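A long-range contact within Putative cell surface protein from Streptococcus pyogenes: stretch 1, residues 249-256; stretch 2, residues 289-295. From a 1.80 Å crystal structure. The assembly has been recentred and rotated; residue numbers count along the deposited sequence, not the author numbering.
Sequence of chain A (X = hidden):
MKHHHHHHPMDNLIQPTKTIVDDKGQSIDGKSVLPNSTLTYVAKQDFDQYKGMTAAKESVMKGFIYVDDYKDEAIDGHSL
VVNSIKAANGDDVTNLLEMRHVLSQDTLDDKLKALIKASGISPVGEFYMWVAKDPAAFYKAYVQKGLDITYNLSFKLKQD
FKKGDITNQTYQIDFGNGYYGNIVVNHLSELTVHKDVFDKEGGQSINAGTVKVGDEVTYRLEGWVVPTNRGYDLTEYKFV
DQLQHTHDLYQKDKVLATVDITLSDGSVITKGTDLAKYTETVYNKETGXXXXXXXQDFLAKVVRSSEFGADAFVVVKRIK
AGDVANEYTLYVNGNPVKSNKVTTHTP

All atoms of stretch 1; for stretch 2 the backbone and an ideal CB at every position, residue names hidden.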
# COMPACT_ATOMS: atom_id res chain seq x y z
N LEU A 249 36.17 -0.09 -10.80
CA LEU A 249 35.94 -0.47 -12.19
C LEU A 249 35.12 -1.76 -12.24
O LEU A 249 35.61 -2.83 -11.88
CB LEU A 249 37.28 -0.63 -12.91
CG LEU A 249 37.27 -1.16 -14.35
CD1 LEU A 249 36.70 -0.13 -15.32
CD2 LEU A 249 38.67 -1.56 -14.75
N TYR A 250 33.86 -1.63 -12.66
CA TYR A 250 32.95 -2.77 -12.81
C TYR A 250 33.57 -3.93 -13.58
O TYR A 250 34.15 -3.75 -14.65
CB TYR A 250 31.65 -2.32 -13.48
CG TYR A 250 30.63 -3.43 -13.71
CD1 TYR A 250 29.75 -3.80 -12.71
CD2 TYR A 250 30.55 -4.08 -14.93
CE1 TYR A 250 28.81 -4.81 -12.93
CE2 TYR A 250 29.62 -5.08 -15.15
CZ TYR A 250 28.75 -5.44 -14.15
OH TYR A 250 27.84 -6.44 -14.38
N GLN A 251 33.44 -5.14 -13.02
CA GLN A 251 33.92 -6.35 -13.68
C GLN A 251 32.76 -7.24 -14.12
O GLN A 251 32.65 -7.58 -15.29
CB GLN A 251 34.85 -7.14 -12.75
CG GLN A 251 36.07 -6.36 -12.28
CD GLN A 251 37.01 -6.04 -13.42
OE1 GLN A 251 37.47 -6.94 -14.13
NE2 GLN A 251 37.28 -4.75 -13.63
N LYS A 252 31.90 -7.60 -13.18
CA LYS A 252 30.81 -8.52 -13.48
C LYS A 252 29.78 -8.53 -12.35
O LYS A 252 30.05 -8.02 -11.26
CB LYS A 252 31.36 -9.94 -13.67
CG LYS A 252 31.69 -10.65 -12.37
CD LYS A 252 32.03 -12.11 -12.61
CE LYS A 252 31.59 -12.99 -11.46
NZ LYS A 252 30.12 -12.97 -11.23
N ASP A 253 28.61 -9.10 -12.60
CA ASP A 253 27.66 -9.27 -11.51
C ASP A 253 27.13 -10.69 -11.45
O ASP A 253 27.49 -11.55 -12.27
CB ASP A 253 26.52 -8.26 -11.60
CG ASP A 253 25.62 -8.49 -12.80
OD1 ASP A 253 25.91 -9.39 -13.62
OD2 ASP A 253 24.61 -7.75 -12.94
N LYS A 254 26.29 -10.93 -10.46
CA LYS A 254 25.57 -12.19 -10.31
C LYS A 254 24.32 -11.87 -9.50
O LYS A 254 24.32 -10.93 -8.70
CB LYS A 254 26.44 -13.21 -9.57
CG LYS A 254 25.75 -14.54 -9.30
CD LYS A 254 26.72 -15.63 -8.84
CE LYS A 254 27.42 -15.26 -7.55
NZ LYS A 254 28.25 -16.39 -7.01
N VAL A 255 23.25 -12.63 -9.71
CA VAL A 255 22.04 -12.41 -8.92
C VAL A 255 21.45 -13.76 -8.49
O VAL A 255 21.30 -14.67 -9.31
CB VAL A 255 21.00 -11.56 -9.71
CG1 VAL A 255 20.72 -12.19 -11.07
CG2 VAL A 255 19.71 -11.40 -8.90
N LEU A 256 21.17 -13.90 -7.19
CA LEU A 256 20.75 -15.19 -6.63
C LEU A 256 19.43 -15.07 -5.88
O LEU A 256 19.17 -14.08 -5.19
CB LEU A 256 21.79 -15.72 -5.65
CG LEU A 256 23.21 -15.88 -6.19
CD1 LEU A 256 24.16 -16.32 -5.09
CD2 LEU A 256 23.21 -16.87 -7.33
N UNK A 289 26.90 4.16 -13.99
CA UNK A 289 25.55 3.77 -13.59
C UNK A 289 25.29 2.28 -13.86
O UNK A 289 25.38 1.82 -14.99
CB UNK A 289 24.52 4.62 -14.33
N UNK A 290 24.95 1.56 -12.80
CA UNK A 290 24.66 0.13 -12.86
C UNK A 290 23.19 -0.14 -12.54
O UNK A 290 22.65 0.39 -11.58
CB UNK A 290 25.56 -0.64 -11.89
N UNK A 291 22.56 -1.00 -13.33
CA UNK A 291 21.18 -1.35 -13.11
C UNK A 291 20.98 -2.85 -13.36
O UNK A 291 21.50 -3.38 -14.33
CB UNK A 291 20.27 -0.52 -14.01
N UNK A 292 20.27 -3.54 -12.48
CA UNK A 292 19.82 -4.89 -12.78
C UNK A 292 18.32 -4.97 -12.50
O UNK A 292 17.87 -4.74 -11.38
CB UNK A 292 20.59 -5.93 -11.96
N UNK A 293 17.55 -5.28 -13.54
CA UNK A 293 16.09 -5.31 -13.44
C UNK A 293 15.53 -6.68 -13.74
O UNK A 293 15.89 -7.30 -14.75
CB UNK A 293 15.47 -4.28 -14.39
N UNK A 294 14.64 -7.15 -12.89
CA UNK A 294 13.91 -8.37 -13.21
C UNK A 294 12.92 -8.12 -14.35
O UNK A 294 12.32 -7.05 -14.44
CB UNK A 294 13.18 -8.89 -11.97
N UNK A 295 12.77 -9.11 -15.23
CA UNK A 295 11.83 -8.97 -16.34
C UNK A 295 10.39 -9.04 -15.85
O UNK A 295 10.04 -9.89 -15.03
CB UNK A 295 12.08 -10.05 -17.39

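The two strands run in roughly the same direction, at 28° to each other, and their axes come no closer than 9.9 Å. At that spacing the backbones do not pair, so whatever contact exists must be made by side chains. Stretch 1 turns Tyr250, Asp253 and Val255 toward stretch 2: an aromatic ring, a carboxylate and a small branched hydrocarbon.

Position 289 has extended backbone angles, and nothing of stretch 1 lies within 5.5 Å of its ideal CB. Stretch 1 therefore sets no condition here, and many side chains would serve. The residue is His289, which makes no contact across the gap.

At position 290 the CA-to-CB bond points toward stretch 1, and the nearest atom to the ideal CB is CD1 of Tyr250, 5.3 Å away. A small side chain would leave that distance largely unfilled. To one side of the Tyr250 ring lies the carboxylate of Asp253, with OD2 7.2 Å from the ideal CB of 290, an acceptor that calls for a donor at the end of a long side chain. Lysine or arginine could span the distance with a charge, and tyrosine with a hydroxyl, adding a ring to lie beside Tyr250. The residue is Tyr290. With chi1 at 168° (t), it extends across the gap, and its OH donates a short hydrogen bond of 2.6 Å to OD2 of Asp253, which approaches near the plane of the ring, as suits a phenolic donor. On the way, its CE2 comes within 3.6 Å of CE1 of Tyr250. The two ring planes meet at 39° with centroids 5.6 Å apart, an oblique apolar contact.

Position 291 follows the alternation of a strand: its CA-to-CB bond points away, so stretch 1 neither favours nor excludes a type. Glu291 occupies it and makes no contact with stretch 1.

At position 292 the direction is toward again. The ideal CB lies 4.5 Å from OD2 of Asp253, while Val255 offers a methyl-bearing surface nearby. A hydrogen-bond donor, such as serine or threonine, could answer the carboxylate; leucine or isoleucine, whose CD1 extends two bonds beyond CB, would answer the valine. The residue is Leu292, which takes the apolar option. Its CD1 packs 4.0 Å from CB of Val255, and also lies 3.3 Å from OD2 of Asp253, a close approach without a hydrogen bond, since a methyl has no polar hydrogen to give.

Position 293 is out of reach of stretch 1, and any side chain compatible with a strand would do. It is Ala293.

At position 294 the CA-to-CB bond points sideways, and no atom of stretch 1 is within 5.5 Å of the ideal CB. Only a side chain long enough to come round could touch Val255; a large apolar one, phenylalanine or methionine for instance, would suit. Phe294, with chi1 at -87° (m), brings its CZ to 4.0 Å from CG2 of Val255.

Position 295 lies beyond the strand, immediately before a helix, and out of reach. Stretch 1 sets no condition, so many side chains, including a long charged one, would serve. Lys295 makes no contact with stretch 1.

Stretch 2 (289-295) HYELAFK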
# COMPACT_ATOMS: atom_id res chain seq x y z
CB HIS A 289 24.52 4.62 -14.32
CG HIS A 289 23.11 4.43 -13.83
ND1 HIS A 289 22.24 3.54 -14.40
CD2 HIS A 289 22.43 5.05 -12.84
CE1 HIS A 289 21.07 3.60 -13.78
NE2 HIS A 289 21.16 4.51 -12.83
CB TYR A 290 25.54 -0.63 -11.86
CG TYR A 290 25.12 -2.07 -11.64
CD1 TYR A 290 24.18 -2.41 -10.67
CD2 TYR A 290 25.67 -3.09 -12.41
CE1 TYR A 290 23.80 -3.73 -10.47
CE2 TYR A 290 25.28 -4.41 -12.24
CZ TYR A 290 24.35 -4.72 -11.25
OH TYR A 290 23.97 -6.02 -11.05
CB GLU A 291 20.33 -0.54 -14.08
CG GLU A 291 18.86 -0.65 -13.91
CD GLU A 291 18.13 0.15 -14.96
OE1 GLU A 291 18.25 1.40 -14.93
OE2 GLU A 291 17.47 -0.47 -15.83
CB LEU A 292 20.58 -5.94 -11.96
CG LEU A 292 20.24 -7.42 -12.23
CD1 LEU A 292 21.46 -8.31 -12.03
CD2 LEU A 292 19.12 -7.88 -11.31
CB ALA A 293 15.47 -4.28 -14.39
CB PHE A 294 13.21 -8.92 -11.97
CG PHE A 294 14.10 -9.81 -11.16
CD1 PHE A 294 14.93 -9.28 -10.19
CD2 PHE A 294 14.13 -11.18 -11.41
CE1 PHE A 294 15.78 -10.11 -9.46
CE2 PHE A 294 14.97 -12.01 -10.69
CZ PHE A 294 15.79 -11.47 -9.71
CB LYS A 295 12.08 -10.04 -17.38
CG LYS A 295 13.43 -9.93 -18.07
CD LYS A 295 13.82 -11.24 -18.74
CE LYS A 295 15.12 -11.08 -19.52
NZ LYS A 295 15.54 -12.36 -20.13
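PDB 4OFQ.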